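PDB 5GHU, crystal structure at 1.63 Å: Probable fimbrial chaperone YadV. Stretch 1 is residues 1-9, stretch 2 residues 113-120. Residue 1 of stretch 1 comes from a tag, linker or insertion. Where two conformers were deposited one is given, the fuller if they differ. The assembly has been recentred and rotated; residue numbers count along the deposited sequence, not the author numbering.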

# COMPACT_ATOMS: atom_id res chain seq x y z
N MET A 1 15.13 5.37 -11.35
CA MET A 1 13.99 6.19 -11.65
C MET A 1 14.31 7.62 -11.28
O MET A 1 14.68 7.92 -10.17
CB MET A 1 12.75 5.69 -10.92
CG MET A 1 11.45 6.35 -11.31
SD MET A 1 10.45 5.34 -12.40
CE MET A 1 9.03 6.31 -12.72
N ASP A 2 14.18 8.48 -12.25
CA ASP A 2 14.40 9.92 -12.12
C ASP A 2 13.17 10.64 -11.61
O ASP A 2 13.25 11.66 -10.94
CB ASP A 2 14.79 10.53 -13.45
CG ASP A 2 16.23 10.32 -13.79
OD1 ASP A 2 17.01 10.00 -12.87
OD2 ASP A 2 16.58 10.47 -14.97
N ILE A 3 12.01 10.13 -11.99
CA ILE A 3 10.77 10.68 -11.46
C ILE A 3 10.48 10.15 -10.08
O ILE A 3 10.47 8.95 -9.84
CB ILE A 3 9.58 10.36 -12.39
CG1 ILE A 3 9.90 10.81 -13.82
CG2 ILE A 3 8.32 11.03 -11.86
CD1 ILE A 3 10.20 12.34 -13.95
N VAL A 4 10.26 11.07 -9.16
CA VAL A 4 9.94 10.78 -7.77
C VAL A 4 8.52 11.23 -7.44
O VAL A 4 8.13 12.34 -7.77
CB VAL A 4 10.94 11.46 -6.83
CG1 VAL A 4 10.57 11.20 -5.38
CG2 VAL A 4 12.34 10.93 -7.13
N ILE A 5 7.75 10.34 -6.80
CA ILE A 5 6.43 10.65 -6.35
C ILE A 5 6.51 11.16 -4.91
O ILE A 5 7.20 10.57 -4.08
CB ILE A 5 5.51 9.39 -6.41
CG1 ILE A 5 5.48 8.80 -7.81
CG2 ILE A 5 4.09 9.74 -5.92
CD1 ILE A 5 4.81 7.37 -7.80
N SER A 6 5.79 12.24 -4.61
CA SER A 6 5.78 12.77 -3.23
C SER A 6 4.82 11.92 -2.42
O SER A 6 3.62 11.94 -2.64
CB SER A 6 5.36 14.21 -3.19
OG SER A 6 6.33 15.01 -3.89
N GLY A 7 5.35 11.11 -1.51
CA GLY A 7 4.48 10.27 -0.72
C GLY A 7 4.58 8.82 -1.13
O GLY A 7 4.85 8.53 -2.31
N THR A 8 4.37 7.91 -0.19
CA THR A 8 4.48 6.50 -0.51
C THR A 8 3.11 5.85 -0.64
O THR A 8 3.02 4.68 -1.02
CB THR A 8 5.28 5.73 0.54
OG1 THR A 8 4.64 5.84 1.81
CG2 THR A 8 6.70 6.25 0.60
N ARG A 9 2.03 6.61 -0.33
CA ARG A 9 0.67 6.16 -0.63
C ARG A 9 -0.19 7.40 -0.76
O ARG A 9 0.24 8.51 -0.39
CB ARG A 9 0.10 5.19 0.45
CG ARG A 9 -0.15 5.88 1.85
CD ARG A 9 0.65 5.24 3.05
NE ARG A 9 0.79 3.79 3.00
CZ ARG A 9 0.11 2.80 3.61
NH1 ARG A 9 0.61 1.60 3.31
NH2 ARG A 9 -0.92 2.94 4.53
N ALA A 113 12.63 2.33 -20.48
CA ALA A 113 11.69 3.17 -19.74
C ALA A 113 11.53 2.59 -18.33
O ALA A 113 11.92 1.46 -18.08
CB ALA A 113 10.35 3.24 -20.47
N PHE A 114 10.96 3.35 -17.39
CA PHE A 114 10.85 2.84 -16.02
C PHE A 114 9.50 3.13 -15.36
O PHE A 114 8.93 4.19 -15.57
CB PHE A 114 11.97 3.42 -15.16
CG PHE A 114 13.34 3.15 -15.70
CD1 PHE A 114 13.89 3.98 -16.67
CD2 PHE A 114 14.07 2.06 -15.26
CE1 PHE A 114 15.16 3.72 -17.20
CE2 PHE A 114 15.34 1.80 -15.78
CZ PHE A 114 15.88 2.63 -16.75
N ARG A 115 9.01 2.19 -14.55
CA ARG A 115 7.69 2.30 -13.98
C ARG A 115 7.74 2.15 -12.47
O ARG A 115 8.39 1.24 -11.94
CB ARG A 115 6.78 1.23 -14.56
CG ARG A 115 5.44 1.13 -13.87
CD ARG A 115 4.96 -0.33 -14.03
NE ARG A 115 3.54 -0.45 -13.80
CZ ARG A 115 2.86 -1.56 -13.99
NH1 ARG A 115 3.48 -2.65 -14.38
NH2 ARG A 115 1.56 -1.61 -13.74
N THR A 116 7.00 3.01 -11.76
CA THR A 116 6.89 2.94 -10.32
C THR A 116 5.40 2.98 -9.97
O THR A 116 4.61 3.55 -10.69
CB THR A 116 7.65 4.10 -9.63
OG1 THR A 116 9.05 3.86 -9.76
CG2 THR A 116 7.32 4.17 -8.15
N ARG A 117 5.02 2.33 -8.88
CA ARG A 117 3.61 2.29 -8.46
C ARG A 117 3.55 2.54 -6.96
O ARG A 117 4.39 2.01 -6.24
CB ARG A 117 2.95 0.93 -8.73
CG ARG A 117 2.95 0.43 -10.15
CD ARG A 117 2.23 -0.92 -10.22
NE ARG A 117 2.54 -1.74 -9.06
CZ ARG A 117 1.93 -2.88 -8.76
NH1 ARG A 117 0.97 -3.34 -9.55
NH2 ARG A 117 2.27 -3.56 -7.67
N ILE A 118 2.54 3.27 -6.49
CA ILE A 118 2.21 3.36 -5.06
C ILE A 118 0.74 3.10 -4.86
O ILE A 118 -0.04 3.19 -5.80
CB ILE A 118 2.53 4.75 -4.42
CG1 ILE A 118 1.70 5.86 -5.07
CG2 ILE A 118 4.02 5.04 -4.47
CD1 ILE A 118 1.94 7.22 -4.41
N LYS A 119 0.36 2.72 -3.65
CA LYS A 119 -1.05 2.42 -3.36
C LYS A 119 -1.88 3.67 -3.19
O LYS A 119 -1.44 4.67 -2.58
CB LYS A 119 -1.17 1.60 -2.08
CG LYS A 119 -0.55 0.21 -2.23
CD LYS A 119 -0.42 -0.42 -0.80
CE LYS A 119 0.43 -1.69 -0.74
NZ LYS A 119 0.72 -2.07 0.69
N LEU A 120 -3.11 3.59 -3.70
CA LEU A 120 -4.14 4.60 -3.40
C LEU A 120 -5.24 3.90 -2.61
O LEU A 120 -5.77 2.87 -3.03
CB LEU A 120 -4.70 5.22 -4.68
CG LEU A 120 -5.83 6.23 -4.40
CD1 LEU A 120 -5.78 7.38 -5.45
CD2 LEU A 120 -7.20 5.55 -4.43
O HOH W 1 2.17 2.24 -1.54

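The N-terminal segment of this YadV chain lies along the strand formed by residues 114 to 120, yet no direct hydrogen bond joins the two stretches. The contact combines apolar side-chain packing with backbone approaches and a bridging water; 485 Å² of surface is buried, both sides summed. Along the strand, Phe114, Thr116 and Ile118 direct their CA-to-CB bonds toward the N-terminal segment, whereas Arg115 and Arg117 point away, the alternation expected of an extended chain.

Ile118 is the centre of the contact. Its chi1 is p and its chi2 t, and CD1 of Ile118 lies 3.6 Å from CG2 of Ile5, whose own CA-to-CB bond points back toward the strand. Two branched aliphatic side chains suit this place because they pack closely and leave no polar group in need of a partner. The same CD1 atom of Ile118 also lies 3.8 Å from the carbonyl O of Gly7 and 4.1 Å from CA of Arg9, so this one methyl group touches three residues of the segment. Ile5 reaches further along the strand as well, its CD1 lying 4.1 Å from CG2 of Thr116. Gly7 has phi/psi of 107/150, a conformation in which a CB would be jammed against the carbonyl O of Ser6; the backbone by itself calls for glycine here.

Met1, at the other end, covers about as much surface as any residue but is a remnant of the expression tag. Its CA-to-CB bond runs sideways, and its long, flexible side chain then brings the sulfur close to the strand: SD of Met1 is 3.7 Å from CB of Phe114 and 3.3 Å from OG1 of Thr116. The terminal methyl CE of Met1 comes within 3.6 Å of the carbonyl O of Phe114. The ring of Phe114 leads away, leaving its CB to meet the sulfur.

Beyond Ile118, the backbones draw together. The carbonyl O of Thr8 is 3.4 Å from CB of Ile118, but 4.2 Å from N of Lys119, too far for a direct hydrogen bond. A water fills the gap, donating to O of Thr8 at 2.6 Å and accepting from N of Lys119 at 2.8 Å, so that both backbone groups are satisfied. Next to it, CA of Arg9 makes a CA-H...O contact with O of Lys119 at 3.2 Å, with a bent angle of 123° at the hydrogen. The two cationic side chains gain nothing from each other electrostatically: NH1 of Arg9, in the conformer given, is 4.5 Å from NZ of Lys119, and NZ is hydrogen-bonded elsewhere in the structure.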